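Local structure of proteasome assembly chaperone family protein (Pyrococcus furiosus DSM 3638, 3WZ2) at the interface of chains A and B. The protein is an archaeal homolog of the proteasome-assembly chaperones, belongs to the PAC2 family and probably acts by binding proteasome components. Sequence-based numbering; all coordinates share one arbitrary frame. Chains: chain A/B, Uncharacterized protein.

Contact 1: the interface of chains A and B. Residues chain A 60-63; chain B 154-157.
A:Ser61 and B:Ile156 face each other as an antiparallel pair and bond both ways through their backbones. B:Ile156 N gives a hydrogen bond to A:Ser61 O at 2.9 Å. A:Ser61 N returns one to B:Ile156 O at 3.0 Å. Two residues on, A:Ile63 and B:Gly154 bond in the same two-way manner. A:Ile63 N makes a hydrogen bond to B:Gly154 O at 2.7 Å, and B:Gly154 N makes a longer one to A:Ile63 O at 3.2 Å. Beta bridges also pair A:Met60 with B:Thr157 and A:Leu62 with B:Ser155.

Side chains add contacts on both faces of the ribbon. On one face the CD2 methyl of A:Leu62 lies 3.7 Å from B:Ser155 CB. The serine meets the leucine with this methylene; its hydroxyl OG points away. A:Met60 meets the partner with CB, over the backbone of B:Ile156 and B:Thr157. On the other face A:Ile63 and B:Ile156 pass each other at a slant, their CD1 methyls meeting at 4.1 Å. In both, CG1 is anti to the carbonyl carbon (chi1 -48° and -53°), which points each CG1 branch towards the other.

B:Gly154 has no side chain, and A:Ile63 CB and CG1 lie over its backbone. Strand 60-64 of chain A thus pairs edge to edge with strand 154-157 of chain B, joining the two chains through a short antiparallel ribbon just ahead of helix 158-169 of chain B.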
ATOM      1  N   MET A  60      12.166 -18.676   2.149  1.00 24.32           N
ATOM      2  CA  MET A  60      13.046 -19.590   1.404  1.00 27.25           C
ATOM      3  C   MET A  60      14.162 -20.088   2.313  1.00 27.32           C
ATOM      4  O   MET A  60      14.540 -19.396   3.255  1.00 28.44           O
ATOM      5  CB  MET A  60      13.650 -18.934   0.179  1.00 28.07           C
ATOM      6  CG  MET A  60      14.684 -17.891   0.505  1.00 31.99           C
ATOM      7  SD  MET A  60      15.209 -17.078  -1.016  1.00 32.02           S
ATOM      8  CE  MET A  60      13.754 -16.100  -1.318  1.00 33.05           C
ATOM      9  N   SER A  61      14.692 -21.264   1.994  1.00 24.88           N
ATOM     10  CA  SER A  61      16.027 -21.642   2.345  1.00 24.20           C
ATOM     11  C   SER A  61      16.825 -21.918   1.083  1.00 24.27           C
ATOM     12  O   SER A  61      16.330 -22.522   0.147  1.00 22.16           O
ATOM     13  CB  SER A  61      16.020 -22.899   3.205  1.00 25.98           C
ATOM     14  OG  SER A  61      15.438 -22.663   4.446  1.00 29.07           O
ATOM     15  N   LEU A  62      18.082 -21.500   1.086  1.00 23.25           N
ATOM     16  CA  LEU A  62      19.044 -21.946   0.115  1.00 25.36           C
ATOM     17  C   LEU A  62      19.766 -23.153   0.707  1.00 27.01           C
ATOM     18  O   LEU A  62      20.135 -23.153   1.879  1.00 29.41           O
ATOM     19  CB  LEU A  62      20.022 -20.818  -0.169  1.00 29.36           C
ATOM     20  CG  LEU A  62      19.347 -19.549  -0.732  1.00 35.61           C
ATOM     21  CD1 LEU A  62      20.372 -18.461  -0.890  1.00 39.29           C
ATOM     22  CD2 LEU A  62      18.637 -19.806  -2.053  1.00 39.40           C
ATOM     23  N   ILE A  63      19.964 -24.190  -0.096  1.00 26.71           N
ATOM     24  CA  ILE A  63      20.728 -25.348   0.359  1.00 25.59           C
ATOM     25  C   ILE A  63      22.132 -25.231  -0.210  1.00 24.84           C
ATOM     26  O   ILE A  63      22.297 -25.134  -1.417  1.00 23.45           O
ATOM     27  CB  ILE A  63      20.126 -26.679  -0.108  1.00 25.71           C
ATOM     28  CG1 ILE A  63      18.622 -26.736   0.166  1.00 27.02           C
ATOM     29  CG2 ILE A  63      20.853 -27.824   0.563  1.00 26.15           C
ATOM     30  CD1 ILE A  63      18.246 -26.487   1.594  1.00 30.17           C
TER
ATOM     31  N   GLY B 154      20.596 -26.233  -3.852  1.00 26.65           N
ATOM     32  CA  GLY B 154      19.424 -25.769  -4.565  1.00 26.02           C
ATOM     33  C   GLY B 154      18.666 -24.790  -3.677  1.00 25.94           C
ATOM     34  O   GLY B 154      19.168 -24.360  -2.662  1.00 26.84           O
ATOM     35  N   SER B 155      17.431 -24.487  -4.030  1.00 26.78           N
ATOM     36  CA  SER B 155      16.628 -23.652  -3.199  1.00 26.67           C
ATOM     37  C   SER B 155      15.259 -24.215  -2.988  1.00 25.30           C
ATOM     38  O   SER B 155      14.737 -24.921  -3.846  1.00 26.49           O
ATOM     39  CB  SER B 155      16.537 -22.280  -3.769  1.00 28.46           C
ATOM     40  OG  SER B 155      15.943 -22.322  -4.998  1.00 30.92           O
ATOM     41  N   ILE B 156      14.717 -23.960  -1.802  1.00 22.36           N
ATOM     42  CA  ILE B 156      13.367 -24.369  -1.436  1.00 22.83           C
ATOM     43  C   ILE B 156      12.589 -23.130  -1.016  1.00 24.35           C
ATOM     44  O   ILE B 156      12.848 -22.564   0.058  1.00 21.69           O
ATOM     45  CB  ILE B 156      13.373 -25.386  -0.299  1.00 23.37           C
ATOM     46  CG1 ILE B 156      14.299 -26.568  -0.630  1.00 24.24           C
ATOM     47  CG2 ILE B 156      11.968 -25.888  -0.055  1.00 22.60           C
ATOM     48  CD1 ILE B 156      14.429 -27.581   0.503  1.00 23.20           C
ATOM     49  N   THR B 157      11.673 -22.684  -1.874  1.00 22.62           N
ATOM     50  CA  THR B 157      10.910 -21.441  -1.653  1.00 26.84           C
ATOM     51  C   THR B 157       9.567 -21.749  -1.002  1.00 23.04           C
ATOM     52  O   THR B 157       9.131 -22.900  -0.946  1.00 25.31           O
ATOM     53  CB  THR B 157      10.594 -20.717  -2.963  1.00 30.81           C
ATOM     54  OG1 THR B 157       9.902 -21.638  -3.829  1.00 34.59           O
ATOM     55  CG2 THR B 157      11.886 -20.261  -3.635  1.00 32.27           C
TER

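Contact 2: the interface of chains A and B. Residues chain A 61, 63, 66-68; chain B 133-134, 151-152, 156, 164.
A:Ile63 projects into an apolar patch of chain B formed by B:Ile133, B:Leu151 and B:Ile156. Its two branches have different tasks. The CG1 branch carries CD1 to B:Ile133 CG1 at 4.0 Å, where the two isoleucines run past each other in opposite directions. The side chains of A:Ile63 and B:Leu151 cross at about a right angle, with A:Ile63 CG1 facing B:Leu151 CD2. The CG2 methyl, anti to the backbone N, rests against two backbone carbonyl oxygens, B:Leu151 O and B:Lys152 O, each 3.4 Å away. An alanine here would probably open a gap against B:Ile133, B:Leu151 and B:Ile156 and leave their side chains freer to turn.

A second apolar contact joins A:Pro68 to B:Leu164 of helix 158-169. The proline ring crosses the leucine side chain at about a right angle, with A:Pro68 CB 3.7 Å from B:Leu164 CD2. The leucine CG is anti to its backbone N (chi1 173°), and this directs the branched end at the ring.

Carbon also packs on backbone oxygen. B:Ile133 CD1 lies 3.4 Å from A:Gly66 O, and A:Pro68 CD rests against B:Gly134 O.

Polar contacts lie at the turn between strands 60-64 and 67-69. A:Gly66 N donates a hydrogen bond to B:Lys152 O at 2.9 Å. It is nearly straight, 171° at the hydrogen, and meets the oxygen in the carbonyl plane, on a lone pair. B:Lys152 contributes its backbone oxygen to this bond.

Water 1 bridges the chains between the carbonyl oxygens of A:Gly66 and B:Gly134. It lies 2.8 Å from B:Gly134 O and 3.2 Å from A:Gly66 O.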
ATOM      1  N   SER A  61      14.692 -21.264   1.994  1.00 24.88           N
ATOM      2  CA  SER A  61      16.027 -21.642   2.345  1.00 24.20           C
ATOM      3  C   SER A  61      16.825 -21.918   1.083  1.00 24.27           C
ATOM      4  O   SER A  61      16.330 -22.522   0.147  1.00 22.16           O
ATOM      5  CB  SER A  61      16.020 -22.899   3.205  1.00 25.98           C
ATOM      6  OG  SER A  61      15.438 -22.663   4.446  1.00 29.07           O
ATOM      7  N   ILE A  63      19.964 -24.190  -0.096  1.00 26.71           N
ATOM      8  CA  ILE A  63      20.728 -25.348   0.359  1.00 25.59           C
ATOM      9  C   ILE A  63      22.132 -25.231  -0.210  1.00 24.84           C
ATOM     10  O   ILE A  63      22.297 -25.134  -1.417  1.00 23.45           O
ATOM     11  CB  ILE A  63      20.126 -26.679  -0.108  1.00 25.71           C
ATOM     12  CG1 ILE A  63      18.622 -26.736   0.166  1.00 27.02           C
ATOM     13  CG2 ILE A  63      20.853 -27.824   0.563  1.00 26.15           C
ATOM     14  CD1 ILE A  63      18.246 -26.487   1.594  1.00 30.17           C
ATOM     15  N   GLY A  66      24.477 -29.281   1.442  1.00 27.90           N
ATOM     16  CA  GLY A  66      23.556 -30.062   2.299  1.00 27.87           C
ATOM     17  C   GLY A  66      23.195 -29.411   3.628  1.00 25.80           C
ATOM     18  O   GLY A  66      22.790 -30.100   4.543  1.00 27.01           O
ATOM     19  N   ARG A  67      23.233 -28.078   3.686  1.00 24.54           N
ATOM     20  CA  ARG A  67      22.768 -27.335   4.854  1.00 27.97           C
ATOM     21  C   ARG A  67      21.790 -26.254   4.408  1.00 25.51           C
ATOM     22  O   ARG A  67      22.069 -25.496   3.484  1.00 25.08           O
ATOM     23  CB  ARG A  67      23.948 -26.710   5.571  1.00 33.34           C
ATOM     24  CG  ARG A  67      24.829 -27.753   6.245  1.00 43.09           C
ATOM     25  CD  ARG A  67      25.904 -27.116   7.139  1.00 53.86           C
ATOM     26  NE  ARG A  67      27.261 -27.509   6.687  1.00 67.96           N
ATOM     27  CZ  ARG A  67      27.910 -26.932   5.664  1.00 74.11           C
ATOM     28  NH1 ARG A  67      27.352 -25.926   4.980  1.00 71.13           N
ATOM     29  NH2 ARG A  67      29.127 -27.351   5.322  1.00 74.19           N
ATOM     30  N   PRO A  68      20.641 -26.168   5.067  1.00 24.99           N
ATOM     31  CA  PRO A  68      19.800 -25.006   4.801  1.00 25.24           C
ATOM     32  C   PRO A  68      20.419 -23.708   5.288  1.00 23.76           C
ATOM     33  O   PRO A  68      21.000 -23.664   6.354  1.00 24.37           O
ATOM     34  CB  PRO A  68      18.517 -25.309   5.552  1.00 24.81           C
ATOM     35  CG  PRO A  68      18.862 -26.349   6.535  1.00 27.44           C
ATOM     36  CD  PRO A  68      20.030 -27.107   6.013  1.00 24.66           C
TER
ATOM     37  N   ILE B 133      16.175 -33.236   2.803  1.00 17.34           N
ATOM     38  CA  ILE B 133      17.126 -32.353   3.451  1.00 18.40           C
ATOM     39  C   ILE B 133      16.673 -32.171   4.888  1.00 18.29           C
ATOM     40  O   ILE B 133      15.488 -32.136   5.186  1.00 18.92           O
ATOM     41  CB  ILE B 133      17.246 -31.001   2.689  1.00 21.23           C
ATOM     42  CG1 ILE B 133      18.247 -30.047   3.345  1.00 22.78           C
ATOM     43  CG2 ILE B 133      15.908 -30.318   2.606  1.00 21.95           C
ATOM     44  CD1 ILE B 133      19.698 -30.502   3.285  1.00 23.17           C
ATOM     45  N   GLY B 134      17.638 -32.081   5.777  1.00 17.70           N
ATOM     46  CA  GLY B 134      17.394 -32.011   7.191  1.00 17.60           C
ATOM     47  C   GLY B 134      17.867 -30.676   7.704  1.00 17.15           C
ATOM     48  O   GLY B 134      18.747 -30.052   7.114  1.00 16.19           O
ATOM     49  N   LEU B 151      19.748 -33.562  -0.774  1.00 24.14           N
ATOM     50  CA  LEU B 151      19.972 -32.452  -1.654  1.00 24.89           C
ATOM     51  C   LEU B 151      21.188 -31.638  -1.192  1.00 25.52           C
ATOM     52  O   LEU B 151      21.239 -31.197  -0.038  1.00 28.26           O
ATOM     53  CB  LEU B 151      18.732 -31.563  -1.669  1.00 28.25           C
ATOM     54  CG  LEU B 151      18.715 -30.429  -2.704  1.00 32.86           C
ATOM     55  CD1 LEU B 151      18.836 -30.947  -4.129  1.00 32.87           C
ATOM     56  CD2 LEU B 151      17.441 -29.599  -2.538  1.00 33.66           C
ATOM     57  N   LYS B 152      22.134 -31.415  -2.084  1.00 24.75           N
ATOM     58  CA  LYS B 152      23.375 -30.738  -1.727  1.00 29.11           C
ATOM     59  C   LYS B 152      23.289 -29.240  -2.004  1.00 26.89           C
ATOM     60  O   LYS B 152      23.734 -28.437  -1.189  1.00 28.42           O
ATOM     61  CB  LYS B 152      24.560 -31.350  -2.476  1.00 32.59           C
ATOM     62  CG  LYS B 152      24.879 -32.766  -2.031  1.00 37.95           C
ATOM     63  CD  LYS B 152      25.137 -32.868  -0.526  1.00 41.34           C
ATOM     64  CE  LYS B 152      25.916 -34.139  -0.206  1.00 45.38           C
ATOM     65  NZ  LYS B 152      25.431 -34.744   1.053  1.00 46.20           N
ATOM     66  N   ILE B 156      14.717 -23.960  -1.802  1.00 22.36           N
ATOM     67  CA  ILE B 156      13.367 -24.369  -1.436  1.00 22.83           C
ATOM     68  C   ILE B 156      12.589 -23.130  -1.016  1.00 24.35           C
ATOM     69  O   ILE B 156      12.848 -22.564   0.058  1.00 21.69           O
ATOM     70  CB  ILE B 156      13.373 -25.386  -0.299  1.00 23.37           C
ATOM     71  CG1 ILE B 156      14.299 -26.568  -0.630  1.00 24.24           C
ATOM     72  CG2 ILE B 156      11.968 -25.888  -0.055  1.00 22.60           C
ATOM     73  CD1 ILE B 156      14.429 -27.581   0.503  1.00 23.20           C
ATOM     74  N   LEU B 164      11.632 -25.294   7.342  1.00 18.27           N
ATOM     75  CA  LEU B 164      12.884 -26.034   7.496  1.00 18.11           C
ATOM     76  C   LEU B 164      13.855 -25.207   8.340  1.00 18.45           C
ATOM     77  O   LEU B 164      14.409 -25.690   9.326  1.00 17.42           O
ATOM     78  CB  LEU B 164      13.492 -26.327   6.132  1.00 18.16           C
ATOM     79  CG  LEU B 164      14.876 -26.948   6.080  1.00 18.00           C
ATOM     80  CD1 LEU B 164      14.850 -28.310   6.737  1.00 17.93           C
ATOM     81  CD2 LEU B 164      15.360 -27.030   4.648  1.00 17.62           C
TER
HETATM   82  O   HOH W   1      21.522 -29.829   7.454  1.00 23.29           O

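Contact 1 and contact 2 are neighbouring patches of one interface, with C-alpha centres about 7 Å apart. They share A:Ser61, A:Ile63 and B:Ile156. Contact 1 ties strand 60-64 of chain A to strand 154-157 of chain B, mainly through backbone bonds. Contact 2 extends the joint to the turn, strand 67-69, and the partner's strand 130-134 and helix 158-169. The strand pairing may set the register that brings A:Ile63 to its apolar patch. The two chains offer different surfaces, and the interface is not an exact two-fold. The joint belongs to the deposited five-chain assembly; these contacts alone do not show whether it forms in solution.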